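Local coordinates for protein manganese-containing pseudocatalase (Thermus thermophilus, PDB 2V8T) that probably breaks down hydrogen peroxide to water and oxygen, as a manganese catalase with two manganese ions bound in each subunit, at residues Q27-G32 / R175-Y180; M44-N49 / L148-F153; E75-T80 / G179-R184; E95-A100 / H276-F281; H161-Y166 / P211-S216. One frame throughout, in Å; residues are numbered along the deposited sequence. Where two conformers were deposited one is given.

Interaction 1. Residues Q27-G32 / R175-Y180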
# COMPACT_ATOMS: atom_id res chain seq x y z
N GLN A 27 14.63 -8.81 10.13
CA GLN A 27 14.04 -7.69 9.40
C GLN A 27 12.92 -7.00 10.16
O GLN A 27 12.73 -5.80 9.97
CB GLN A 27 13.55 -8.13 8.02
CG GLN A 27 14.63 -8.34 6.97
CD GLN A 27 15.26 -7.11 6.35
OE1 GLN A 27 16.22 -7.25 5.56
NE2 GLN A 27 14.78 -5.91 6.64
N ALA A 28 12.13 -7.73 10.97
CA ALA A 28 11.10 -7.04 11.74
C ALA A 28 11.66 -5.89 12.57
O ALA A 28 10.98 -4.89 12.81
CB ALA A 28 10.37 -8.01 12.69
N LEU A 29 12.89 -6.07 13.04
CA LEU A 29 13.56 -5.13 13.91
C LEU A 29 14.21 -3.98 13.14
O LEU A 29 14.73 -3.05 13.75
CB LEU A 29 14.62 -5.85 14.77
CG LEU A 29 14.10 -7.11 15.48
CD1 LEU A 29 15.22 -7.67 16.36
CD2 LEU A 29 12.83 -6.84 16.28
N LEU A 30 14.18 -4.06 11.80
CA LEU A 30 14.73 -3.03 10.94
C LEU A 30 13.58 -2.20 10.33
O LEU A 30 13.40 -1.03 10.62
CB LEU A 30 15.65 -3.61 9.89
CG LEU A 30 16.33 -2.60 8.97
CD1 LEU A 30 17.04 -1.47 9.75
CD2 LEU A 30 17.32 -3.33 8.06
N GLY A 31 12.77 -2.85 9.45
CA GLY A 31 11.76 -2.17 8.66
C GLY A 31 10.33 -2.48 9.03
O GLY A 31 9.44 -2.00 8.32
N GLY A 32 10.07 -3.28 10.07
CA GLY A 32 8.73 -3.46 10.54
C GLY A 32 8.18 -2.27 11.27
O GLY A 32 8.88 -1.30 11.55
N ARG A 175 21.77 -12.49 18.70
CA ARG A 175 21.63 -12.40 20.16
C ARG A 175 22.43 -11.23 20.74
O ARG A 175 21.97 -10.59 21.67
CB ARG A 175 22.18 -13.71 20.81
CG ARG A 175 21.30 -14.98 20.55
CD ARG A 175 21.76 -16.24 21.15
NE ARG A 175 21.86 -16.31 22.58
CZ ARG A 175 21.15 -16.98 23.49
NH1 ARG A 175 20.02 -17.59 23.31
NH2 ARG A 175 21.71 -16.97 24.70
N GLU A 176 23.61 -10.99 20.19
CA GLU A 176 24.43 -9.86 20.66
C GLU A 176 23.78 -8.52 20.33
O GLU A 176 23.64 -7.64 21.18
CB GLU A 176 25.88 -9.85 20.15
CG GLU A 176 26.69 -10.96 20.76
CD GLU A 176 26.93 -10.90 22.26
OE1 GLU A 176 26.66 -9.85 22.89
OE2 GLU A 176 27.37 -11.95 22.79
N MET A 177 23.35 -8.36 19.07
CA MET A 177 22.68 -7.14 18.68
C MET A 177 21.44 -6.92 19.53
O MET A 177 21.18 -5.80 20.00
CB MET A 177 22.36 -7.17 17.19
CG MET A 177 21.52 -5.99 16.71
SD MET A 177 19.74 -6.16 16.93
CE MET A 177 19.39 -7.42 15.68
N ILE A 178 20.63 -7.97 19.70
CA ILE A 178 19.37 -7.79 20.40
C ILE A 178 19.63 -7.51 21.87
O ILE A 178 19.00 -6.65 22.48
CB ILE A 178 18.41 -8.96 20.19
CG1 ILE A 178 17.96 -9.03 18.74
CG2 ILE A 178 17.26 -8.85 21.19
CD1 ILE A 178 17.26 -10.31 18.35
N GLY A 179 20.57 -8.26 22.49
CA GLY A 179 20.86 -7.97 23.88
C GLY A 179 21.27 -6.51 24.09
O GLY A 179 20.86 -5.87 25.06
N TYR A 180 22.10 -6.01 23.20
CA TYR A 180 22.55 -4.62 23.30
C TYR A 180 21.36 -3.66 23.14
O TYR A 180 21.20 -2.71 23.93
CB TYR A 180 23.65 -4.33 22.27
CG TYR A 180 24.20 -2.94 22.41
CD1 TYR A 180 24.98 -2.61 23.50
CD2 TYR A 180 23.97 -1.95 21.48
CE1 TYR A 180 25.53 -1.34 23.68
CE2 TYR A 180 24.51 -0.65 21.70
CZ TYR A 180 25.30 -0.39 22.79
OH TYR A 180 25.79 0.92 22.96

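Interaction 2. Residues M44-N49 / L148-F153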
# COMPACT_ATOMS: atom_id res chain seq x y z
N MET A 44 13.28 11.56 14.59
CA MET A 44 13.86 12.50 13.65
C MET A 44 12.83 13.55 13.28
O MET A 44 13.08 14.76 13.37
CB MET A 44 14.39 11.79 12.44
CG MET A 44 15.26 12.57 11.61
SD MET A 44 16.79 13.14 12.39
CE MET A 44 17.52 11.88 12.49
N TYR A 45 11.64 13.11 12.79
CA TYR A 45 10.64 14.09 12.38
C TYR A 45 10.11 14.89 13.56
O TYR A 45 9.88 16.09 13.43
CB TYR A 45 9.53 13.43 11.57
CG TYR A 45 9.96 13.23 10.14
CD1 TYR A 45 9.67 14.15 9.15
CD2 TYR A 45 10.74 12.15 9.74
CE1 TYR A 45 10.13 14.02 7.88
CE2 TYR A 45 11.24 11.99 8.45
CZ TYR A 45 10.90 12.96 7.53
OH TYR A 45 11.33 12.83 6.21
N GLN A 46 9.90 14.25 14.73
CA GLN A 46 9.50 15.05 15.88
C GLN A 46 10.53 16.14 16.16
O GLN A 46 10.20 17.27 16.52
CB GLN A 46 9.32 14.18 17.13
CG GLN A 46 8.07 13.31 17.04
CD GLN A 46 8.07 12.26 18.13
OE1 GLN A 46 8.84 12.37 19.07
NE2 GLN A 46 7.22 11.25 18.02
N SER A 47 11.84 15.80 16.04
CA SER A 47 12.85 16.79 16.31
C SER A 47 12.80 17.93 15.29
O SER A 47 12.95 19.11 15.65
CB SER A 47 14.24 16.17 16.39
OG SER A 47 14.84 15.82 15.16
N PHE A 48 12.58 17.62 14.01
CA PHE A 48 12.44 18.67 13.01
C PHE A 48 11.26 19.58 13.35
O PHE A 48 11.33 20.81 13.26
CB PHE A 48 12.24 18.08 11.61
CG PHE A 48 13.35 17.18 11.11
CD1 PHE A 48 14.64 17.22 11.61
CD2 PHE A 48 13.06 16.31 10.05
CE1 PHE A 48 15.63 16.40 11.08
CE2 PHE A 48 14.07 15.50 9.52
CZ PHE A 48 15.33 15.55 10.03
N ASN A 49 10.15 18.92 13.70
CA ASN A 49 8.85 19.59 13.84
C ASN A 49 8.64 20.22 15.22
O ASN A 49 7.59 20.81 15.47
CB ASN A 49 7.76 18.56 13.59
CG ASN A 49 7.75 18.03 12.15
OD1 ASN A 49 7.06 16.92 11.94
ND2 ASN A 49 8.33 18.65 11.25
N LEU A 148 5.45 12.29 23.47
CA LEU A 148 6.25 11.54 24.42
C LEU A 148 5.56 10.29 24.91
O LEU A 148 6.19 9.26 25.13
CB LEU A 148 6.62 12.43 25.64
CG LEU A 148 7.67 13.50 25.35
CD1 LEU A 148 7.73 14.47 26.53
CD2 LEU A 148 9.06 12.85 25.15
N LEU A 149 4.22 10.35 25.11
CA LEU A 149 3.45 9.18 25.46
C LEU A 149 3.58 8.12 24.35
O LEU A 149 3.83 6.94 24.61
CB LEU A 149 1.98 9.59 25.69
CG LEU A 149 1.04 8.44 25.97
CD1 LEU A 149 1.38 7.66 27.23
CD2 LEU A 149 -0.42 8.98 26.03
N HIS A 150 3.40 8.58 23.09
CA HIS A 150 3.61 7.68 21.97
C HIS A 150 5.00 7.06 22.01
O HIS A 150 5.14 5.86 21.76
CB HIS A 150 3.47 8.51 20.66
CG HIS A 150 3.91 7.74 19.46
ND1 HIS A 150 5.22 7.77 19.02
CD2 HIS A 150 3.29 6.86 18.65
CE1 HIS A 150 5.33 6.92 17.99
NE2 HIS A 150 4.17 6.35 17.72
N ASN A 151 6.03 7.87 22.27
CA ASN A 151 7.40 7.37 22.21
C ASN A 151 7.71 6.35 23.31
O ASN A 151 8.44 5.39 23.10
CB ASN A 151 8.39 8.50 22.31
CG ASN A 151 8.30 9.46 21.11
OD1 ASN A 151 7.67 9.16 20.09
ND2 ASN A 151 8.98 10.60 21.24
N PHE A 152 7.13 6.57 24.49
CA PHE A 152 7.27 5.58 25.58
C PHE A 152 6.70 4.24 25.14
O PHE A 152 7.32 3.19 25.26
CB PHE A 152 6.57 6.16 26.82
CG PHE A 152 6.65 5.25 28.02
CD1 PHE A 152 7.74 5.28 28.87
CD2 PHE A 152 5.63 4.36 28.30
CE1 PHE A 152 7.81 4.45 29.98
CE2 PHE A 152 5.69 3.53 29.42
CZ PHE A 152 6.78 3.60 30.26
N PHE A 153 5.45 4.30 24.61
CA PHE A 153 4.82 3.09 24.04
C PHE A 153 5.69 2.47 22.94
O PHE A 153 5.91 1.26 22.91
CB PHE A 153 3.43 3.44 23.51
CG PHE A 153 2.87 2.36 22.64
CD1 PHE A 153 2.47 1.14 23.18
CD2 PHE A 153 2.83 2.50 21.27
CE1 PHE A 153 2.07 0.09 22.37
CE2 PHE A 153 2.37 1.43 20.47
CZ PHE A 153 2.01 0.22 21.05

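Interaction 3. Residues E75-T80 / G179-R184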
# COMPACT_ATOMS: atom_id res chain seq x y z
N GLU A 75 21.78 1.03 11.43
CA GLU A 75 23.06 0.53 10.93
C GLU A 75 23.39 -0.83 11.54
O GLU A 75 23.82 -1.76 10.87
CB GLU A 75 24.13 1.59 11.25
CG GLU A 75 25.48 1.22 10.73
CD GLU A 75 26.59 2.20 11.15
OE1 GLU A 75 26.36 3.00 12.13
OE2 GLU A 75 27.66 2.14 10.51
N LEU A 76 23.22 -0.93 12.88
CA LEU A 76 23.58 -2.16 13.59
C LEU A 76 22.67 -3.34 13.18
O LEU A 76 23.13 -4.46 13.01
CB LEU A 76 23.51 -1.91 15.09
CG LEU A 76 23.99 -3.06 15.98
CD1 LEU A 76 25.52 -3.25 15.78
CD2 LEU A 76 23.69 -2.76 17.43
N VAL A 77 21.35 -3.06 13.07
CA VAL A 77 20.44 -4.14 12.66
C VAL A 77 20.72 -4.54 11.21
O VAL A 77 20.74 -5.76 10.91
CB VAL A 77 18.97 -3.74 12.89
CG1 VAL A 77 18.08 -4.91 12.46
CG2 VAL A 77 18.73 -3.42 14.37
N ALA A 78 20.97 -3.58 10.31
CA ALA A 78 21.32 -3.94 8.96
C ALA A 78 22.59 -4.81 8.93
O ALA A 78 22.67 -5.77 8.16
CB ALA A 78 21.49 -2.70 8.10
N ALA A 79 23.59 -4.46 9.75
CA ALA A 79 24.82 -5.26 9.81
C ALA A 79 24.56 -6.68 10.27
O ALA A 79 25.22 -7.62 9.81
CB ALA A 79 25.86 -4.58 10.71
N THR A 80 23.62 -6.85 11.20
CA THR A 80 23.25 -8.16 11.68
C THR A 80 22.62 -9.00 10.56
O THR A 80 22.97 -10.15 10.33
CB THR A 80 22.28 -8.02 12.88
OG1 THR A 80 22.91 -7.26 13.92
CG2 THR A 80 21.86 -9.35 13.42
N GLY A 179 20.57 -8.26 22.49
CA GLY A 179 20.86 -7.97 23.88
C GLY A 179 21.27 -6.51 24.09
O GLY A 179 20.86 -5.87 25.06
N TYR A 180 22.10 -6.01 23.20
CA TYR A 180 22.55 -4.62 23.30
C TYR A 180 21.36 -3.66 23.14
O TYR A 180 21.20 -2.71 23.93
CB TYR A 180 23.65 -4.33 22.27
CG TYR A 180 24.20 -2.94 22.41
CD1 TYR A 180 24.98 -2.61 23.50
CD2 TYR A 180 23.97 -1.95 21.48
CE1 TYR A 180 25.53 -1.34 23.68
CE2 TYR A 180 24.51 -0.65 21.70
CZ TYR A 180 25.30 -0.39 22.79
OH TYR A 180 25.79 0.92 22.96
N LEU A 181 20.55 -3.88 22.11
CA LEU A 181 19.44 -2.97 21.86
C LEU A 181 18.30 -3.10 22.86
O LEU A 181 17.54 -2.15 23.03
CB LEU A 181 18.99 -3.06 20.42
CG LEU A 181 20.05 -2.61 19.38
CD1 LEU A 181 19.44 -2.58 17.98
CD2 LEU A 181 20.66 -1.24 19.73
N LEU A 182 18.19 -4.24 23.55
CA LEU A 182 17.26 -4.31 24.70
C LEU A 182 17.71 -3.33 25.78
O LEU A 182 16.90 -2.64 26.42
CB LEU A 182 17.21 -5.71 25.27
CG LEU A 182 16.46 -6.73 24.43
CD1 LEU A 182 16.70 -8.13 24.97
CD2 LEU A 182 14.96 -6.40 24.36
N VAL A 183 19.03 -3.26 26.02
CA VAL A 183 19.54 -2.33 27.03
C VAL A 183 19.35 -0.89 26.57
O VAL A 183 18.88 -0.03 27.34
CB VAL A 183 21.00 -2.69 27.37
CG1 VAL A 183 21.58 -1.61 28.31
CG2 VAL A 183 21.04 -4.07 28.00
N ARG A 184 19.69 -0.59 25.30
CA ARG A 184 19.50 0.78 24.81
C ARG A 184 18.03 1.18 24.82
O ARG A 184 17.69 2.32 25.16
CB ARG A 184 20.09 0.94 23.42
CG ARG A 184 21.59 0.63 23.32
CD ARG A 184 22.42 1.30 24.39
NE ARG A 184 22.24 2.75 24.34
CZ ARG A 184 22.41 3.57 25.37
NH1 ARG A 184 22.84 3.13 26.55
NH2 ARG A 184 22.16 4.86 25.20

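Interaction 4. Residues E95-A100 / H276-F281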
# COMPACT_ATOMS: atom_id res chain seq x y z
N GLU A 95 36.09 -17.75 -6.25
CA GLU A 95 36.29 -18.29 -7.56
C GLU A 95 35.41 -19.53 -7.79
O GLU A 95 34.94 -20.18 -6.84
CB GLU A 95 37.78 -18.70 -7.79
CG GLU A 95 38.74 -17.58 -7.50
CD GLU A 95 39.39 -16.96 -8.70
OE1 GLU A 95 38.66 -16.24 -9.42
OE2 GLU A 95 40.61 -17.16 -8.88
N GLY A 96 35.13 -19.79 -9.06
CA GLY A 96 34.49 -21.04 -9.44
C GLY A 96 32.99 -21.08 -9.41
O GLY A 96 32.41 -22.15 -9.74
N VAL A 97 32.30 -19.99 -9.08
CA VAL A 97 30.85 -20.04 -9.09
C VAL A 97 30.29 -20.03 -10.52
O VAL A 97 30.67 -19.17 -11.33
CB VAL A 97 30.30 -18.86 -8.26
CG1 VAL A 97 28.78 -18.80 -8.36
CG2 VAL A 97 30.76 -18.98 -6.81
N ASP A 98 29.44 -20.98 -10.82
CA ASP A 98 28.87 -21.15 -12.16
C ASP A 98 27.36 -20.88 -12.08
O ASP A 98 26.63 -21.68 -11.49
CB ASP A 98 29.09 -22.58 -12.62
CG ASP A 98 28.58 -22.83 -14.03
OD1 ASP A 98 27.91 -22.00 -14.63
OD2 ASP A 98 29.00 -23.85 -14.61
N PRO A 99 26.82 -19.81 -12.69
CA PRO A 99 25.37 -19.58 -12.63
C PRO A 99 24.54 -20.69 -13.15
O PRO A 99 23.36 -20.81 -12.75
CB PRO A 99 25.14 -18.32 -13.45
CG PRO A 99 26.39 -17.64 -13.30
CD PRO A 99 27.53 -18.70 -13.31
N ALA A 100 25.07 -21.48 -14.07
CA ALA A 100 24.32 -22.54 -14.63
C ALA A 100 24.09 -23.71 -13.66
O ALA A 100 23.27 -24.60 -13.92
CB ALA A 100 25.00 -23.08 -15.92
N HIS A 276 32.65 -11.05 -1.08
CA HIS A 276 32.17 -11.33 -2.43
C HIS A 276 31.13 -12.44 -2.40
O HIS A 276 31.33 -13.47 -1.78
CB HIS A 276 33.37 -11.75 -3.27
CG HIS A 276 33.09 -12.00 -4.71
ND1 HIS A 276 33.87 -12.91 -5.41
CD2 HIS A 276 32.16 -11.49 -5.56
CE1 HIS A 276 33.40 -12.90 -6.65
NE2 HIS A 276 32.36 -12.07 -6.77
N ASP A 277 30.04 -12.25 -3.14
CA ASP A 277 29.07 -13.29 -3.44
C ASP A 277 28.86 -13.27 -4.95
O ASP A 277 28.12 -12.44 -5.49
CB ASP A 277 27.76 -13.09 -2.65
CG ASP A 277 26.75 -14.21 -2.82
OD1 ASP A 277 26.77 -14.86 -3.90
OD2 ASP A 277 25.91 -14.37 -1.89
N ALA A 278 29.61 -14.12 -5.66
CA ALA A 278 29.61 -14.09 -7.11
C ALA A 278 28.23 -14.37 -7.70
O ALA A 278 27.84 -13.75 -8.70
CB ALA A 278 30.62 -15.10 -7.66
N ALA A 279 27.48 -15.32 -7.12
CA ALA A 279 26.14 -15.61 -7.62
C ALA A 279 25.21 -14.41 -7.52
O ALA A 279 24.24 -14.28 -8.27
CB ALA A 279 25.55 -16.79 -6.89
N GLU A 280 25.46 -13.53 -6.55
CA GLU A 280 24.69 -12.31 -6.43
C GLU A 280 25.29 -11.15 -7.24
O GLU A 280 24.77 -10.04 -7.25
CB GLU A 280 24.54 -11.90 -4.98
CG GLU A 280 23.53 -12.75 -4.28
CD GLU A 280 22.10 -12.57 -4.84
OE1 GLU A 280 21.89 -11.66 -5.65
OE2 GLU A 280 21.19 -13.35 -4.43
N PHE A 281 26.42 -11.39 -7.91
CA PHE A 281 27.09 -10.36 -8.68
C PHE A 281 27.47 -9.15 -7.79
O PHE A 281 27.42 -8.01 -8.21
CB PHE A 281 26.28 -9.92 -9.90
CG PHE A 281 25.59 -11.07 -10.59
CD1 PHE A 281 26.34 -12.06 -11.18
CD2 PHE A 281 24.21 -11.23 -10.56
CE1 PHE A 281 25.74 -13.19 -11.74
CE2 PHE A 281 23.62 -12.35 -11.11
CZ PHE A 281 24.39 -13.33 -11.71

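Interaction 5. Residues H161-Y166 / P211-S216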
# COMPACT_ATOMS: atom_id res chain seq x y z
N HIS A 161 9.00 -6.75 20.41
CA HIS A 161 9.40 -7.39 19.16
C HIS A 161 10.82 -7.93 19.25
O HIS A 161 11.11 -9.03 18.76
CB HIS A 161 9.24 -6.46 17.97
CG HIS A 161 7.82 -6.21 17.58
ND1 HIS A 161 6.70 -6.33 18.36
CD2 HIS A 161 7.44 -5.87 16.34
CE1 HIS A 161 5.64 -6.02 17.54
NE2 HIS A 161 6.12 -5.79 16.33
N LYS A 162 11.74 -7.16 19.83
CA LYS A 162 13.12 -7.65 19.97
C LYS A 162 13.18 -8.93 20.79
O LYS A 162 13.91 -9.85 20.44
CB LYS A 162 14.05 -6.56 20.52
CG LYS A 162 14.27 -5.41 19.53
CD LYS A 162 15.57 -4.71 19.67
CE LYS A 162 15.78 -3.59 18.67
NZ LYS A 162 14.82 -2.43 18.78
N LEU A 163 12.44 -8.97 21.91
CA LEU A 163 12.41 -10.16 22.75
C LEU A 163 11.89 -11.38 21.95
O LEU A 163 12.43 -12.48 22.06
CB LEU A 163 11.53 -9.95 23.97
CG LEU A 163 12.13 -9.02 25.04
CD1 LEU A 163 11.02 -8.54 25.98
CD2 LEU A 163 13.22 -9.71 25.82
N ARG A 164 10.81 -11.18 21.21
CA ARG A 164 10.24 -12.32 20.47
C ARG A 164 11.18 -12.81 19.37
O ARG A 164 11.36 -14.01 19.21
CB ARG A 164 8.87 -11.92 19.89
CG ARG A 164 7.83 -11.75 21.00
CD ARG A 164 6.57 -11.05 20.49
NE ARG A 164 5.59 -10.98 21.57
CZ ARG A 164 4.40 -10.40 21.45
NH1 ARG A 164 4.09 -9.69 20.38
NH2 ARG A 164 3.56 -10.48 22.47
N VAL A 165 11.84 -11.89 18.64
CA VAL A 165 12.79 -12.32 17.63
C VAL A 165 13.97 -13.03 18.31
O VAL A 165 14.49 -14.03 17.80
CB VAL A 165 13.24 -11.15 16.76
CG1 VAL A 165 14.39 -11.54 15.83
CG2 VAL A 165 12.06 -10.65 15.91
N TYR A 166 14.44 -12.53 19.46
CA TYR A 166 15.49 -13.19 20.21
C TYR A 166 15.15 -14.64 20.47
O TYR A 166 15.98 -15.55 20.40
CB TYR A 166 15.72 -12.45 21.54
CG TYR A 166 16.80 -13.05 22.38
CD1 TYR A 166 16.51 -14.04 23.28
CD2 TYR A 166 18.12 -12.59 22.33
CE1 TYR A 166 17.50 -14.61 24.08
CE2 TYR A 166 19.11 -13.13 23.12
CZ TYR A 166 18.78 -14.16 23.99
OH TYR A 166 19.74 -14.74 24.82
N PRO A 211 7.27 -6.02 28.29
CA PRO A 211 6.52 -6.92 29.16
C PRO A 211 7.23 -7.10 30.50
O PRO A 211 8.36 -6.63 30.68
CB PRO A 211 6.53 -8.26 28.38
CG PRO A 211 6.85 -7.84 26.95
CD PRO A 211 7.81 -6.71 27.11
N LYS A 212 6.55 -7.78 31.43
CA LYS A 212 7.07 -7.92 32.79
C LYS A 212 8.06 -9.05 32.86
O LYS A 212 7.84 -10.15 33.41
CB LYS A 212 5.93 -8.03 33.79
CG LYS A 212 6.38 -7.88 35.22
CD LYS A 212 6.92 -6.47 35.57
CE LYS A 212 5.89 -5.37 35.59
NZ LYS A 212 4.79 -5.69 36.37
N ILE A 213 9.22 -8.79 32.25
CA ILE A 213 10.37 -9.68 32.21
C ILE A 213 11.57 -8.74 32.25
O ILE A 213 11.59 -7.70 31.58
CB ILE A 213 10.42 -10.57 30.95
CG1 ILE A 213 11.61 -11.51 31.03
CG2 ILE A 213 10.33 -9.76 29.62
CD1 ILE A 213 11.67 -12.55 29.90
N ASP A 214 12.55 -9.07 33.09
CA ASP A 214 13.73 -8.25 33.24
C ASP A 214 14.76 -8.57 32.12
O ASP A 214 14.97 -9.73 31.78
CB ASP A 214 14.36 -8.42 34.60
CG ASP A 214 13.44 -8.00 35.69
OD1 ASP A 214 12.66 -7.05 35.55
OD2 ASP A 214 13.57 -8.63 36.77
N ASN A 215 15.43 -7.53 31.67
CA ASN A 215 16.54 -7.72 30.75
C ASN A 215 17.60 -8.66 31.32
O ASN A 215 18.31 -9.32 30.54
CB ASN A 215 17.18 -6.39 30.37
CG ASN A 215 16.39 -5.60 29.30
OD1 ASN A 215 15.55 -6.12 28.60
ND2 ASN A 215 16.81 -4.38 29.13
N SER A 216 17.71 -8.76 32.64
CA SER A 216 18.66 -9.68 33.25
C SER A 216 18.42 -11.15 32.88
O SER A 216 19.35 -11.97 33.06
CB SER A 216 18.65 -9.51 34.78
OG SER A 216 17.40 -9.87 35.30

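Interaction 1. Residues Q27-G32 / R175-Y180
Leu29 and Ile178 meet at about a right angle, one methyl branch of the leucine lying against the outer end of the isoleucine. Leu29 CD1 sits 3.9 Å from Ile178 CG1 and is equally close to Ile178 CD1, so a single methyl rests on the last bond of the longer branch. Ile178 holds that branch anti to its carbonyl carbon (chi1 -67°) and runs on extended through chi2, which carries CD1 over to the leucine although the base of the side chain does not point there. The same leucine methyl also meets the end of Met177, with Leu29 CD1 4.2 Å from Met177 CE. Met177 leaves its helix toward residues 27-32 and bends at its thioether (chi3 -71°). The contact is thus small, wholly apolar and buried, made by one leucine against two successive residues of a helix. Leu29 belongs to the short, weakly bonded helical turn 28-31, which comes just before the helix carrying the manganese ligand Glu36. Helix 144-166 packs on the same leucine through His161, Lys162 and Val165, while Met177 leans on Thr80 of helix 57-85, so the turn and helix 172-200 meet between these two long helices.

Interaction 2. Residues M44-N49 / L148-F153
His150 is the first residue of segment 148-153 to meet Gln46, with Gln46 NE2 approaching its ring obliquely, 4.1 Å from His150 ND1. In the conformer given, His150 ND1 donates to Asn151 OD1 at 3.0 Å, the acceptor lying in the ring plane. Asn151 comes next and carries the join. Its amide faces that of Gln46 head-on, the two planes only 11° apart, and a pair of hydrogen bonds closes a cyclic amide-amide pair. Asn151 ND2 donates to Gln46 OE1 at 2.8 Å along a nearly straight line (173°), and Gln46 NE2 returns a bond to Asn151 OD1 at 3.0 Å; each donor lies on a lone pair in the carbonyl plane. Gln46 spans the gap with a chain extended beyond CG. The two helices, 36-49 and 144-166, belong to the ferritin-like helical core, and both also carry manganese ligands, Glu36 and Glu155. Asn151 OD1 accepts from two side chains, while Gln46 NE2 has a second acceptor in Phe139 O, so both oxygens and both nitrogens of the two amides have partners, and a flip of either amide would set like atoms face to face. A leucine in place of Asn151 would probably leave both ends of the Gln46 amide and His150 ND1 without these mates. Further on, Phe153 packs against Phe139 and His150 of a neighbouring subunit.

Interaction 3. Residues E75-T80 / G179-R184
Leu76 lays its CD2 methyl over the branch end of Leu181, the two side chains sliding past each other in opposite directions. Leu76 CD2 is 4.1 Å from Leu181 CD2 and as far from Leu181 CG, so the methyl rests beside the fork of the other leucine. With its CG set opposite the backbone N (chi1 -174°), Leu76 reaches out from helix 57-85, and the same methyl, Leu76 CD2, also comes 4.1 Å from Tyr180 CD2, approaching that ring obliquely. One residue on, Val77 meets the other branch: Val77 CG2 to Leu181 CD1 is 3.8 Å, the shortest approach here. Leu181 thus puts one methyl against each of two successive residues, since its CG stands anti to its carbonyl carbon (chi1 -65°) and both branches face helix 57-85. The short axes run nearly antiparallel, 162° apart, and their closest approach is 11.9 Å, a wide spacing bridged by the leucines. Such antiparallel packing of long helices is that of the ferritin-like four-helix bundle. Met177 extends the apolar layer on one side, touching Leu76, Val77 and Thr80. Tyr180 adds only its ring carbons, its OH being bonded to Gln9. Leu181 also lies close to the metal site, its side chain about 3 Å from that of His73, about 4 Å from that of Glu36 and about 5 Å from a manganese ion. With hydrocarbon alone on both sides, the contact is held by close fit and burial, and it places hydrocarbon directly beside the manganese ligands His73 and Glu36.

Interaction 4. Residues E95-A100 / H276-F281
Two loops meet here at the edge of the chain, about 30 Å from its centre and away from the metal sites: one follows helix 57-85, the other leads toward the C-terminal helix 288-299. Val97 is the residue that joins them. Val97 CB stands 3.8 Å from Ala278 CB, and Val97 CG2 is 4.0 Å from Ala278 CB. The other methyl leans to the following residue, Val97 CG1 lying 3.9 Å from Ala279 N and 4.1 Å from Ala279 CB. Because CG1 is anti to the backbone N (chi1 175°), the two methyls straddle the small alanines, one to each. Each loop is held in shape by an aspartate. Asp98 OD1 accepts from Ala100 N at 2.9 Å, met from above the carboxylate plane, and Asp277 OD1 likewise takes Glu280 N at 3.2 Å. Glu94 secures the second loop further, its OE1 taking Ala278 N and its own N giving to His276 ND1. Ala100 O accepts from Arg175 of a neighbouring subunit, so the paired loops also belong to a subunit interface; in the conformer given, Glu280 adds a salt bridge to Arg164 of that same subunit. The first aspartate makes an Asx turn leading into the 3-10 turn at residues 99-100, the second the related Asx motif over residues 277-280.

Interaction 5. Residues H161-Y166 / P211-S216
This is an apolar contact between a helix and a loop: the last turns of helix 144-166 lie against the connection from helix 172-200 to helix 219-226. Leu163 supplies the whole of the helix side, through one methyl. Leu163 CD1 meets Pro211 CD at 3.9 Å, end-on to that corner of the proline ring, and is equally near Ile213 CG2, where the leucine and isoleucine pass in opposite directions. The Ile213 torsion (chi1 -177°) sends CG1 away from the backbone N and leaves CG2 in the crowded position between N and carbonyl carbon, close to the main chain, where the leucine methyl finds it. Pro211 follows a cis peptide bond. The inverse gamma turn centred on Lys212, closed by a weak bond from Ile213 N to Pro211 O, brings its two flanking residues to the same leucine. Arg159, one turn earlier on the helix, binds Ile213 O and Asn215 OD1 and adds polar ties to this apolar patch. Phe281 of a neighbouring subunit also packs on Leu163. Within the chain, Leu182 of helix 172-200 and Ile218, just before helix 219-226, close round the same leucine, so the loop lies over the junction of helices 144-166 and 172-200.

How the interactions relate
Interactions 1 and 3 share Gly179 and Tyr180 on helix 172-200, their centres about 5 Å apart, and so end on the same stretch of chain. Interaction 5 adjoins both, its centre about 11 Å from interaction 1 and 14 Å from interaction 3, where Leu29 and Leu182 meet helix 144-166. Interaction 2 uses the same helix further back, closes before interaction 5 opens, and is nested within the loop closed by interaction 1, about 20 Å away. These four lie among the helices that surround the two manganese ions, interaction 3 nearest to the metal. Interaction 4 stands apart, about 45 Å from interaction 2 between centres, in peripheral loops that reach neighbouring subunits of the six-chain assembly.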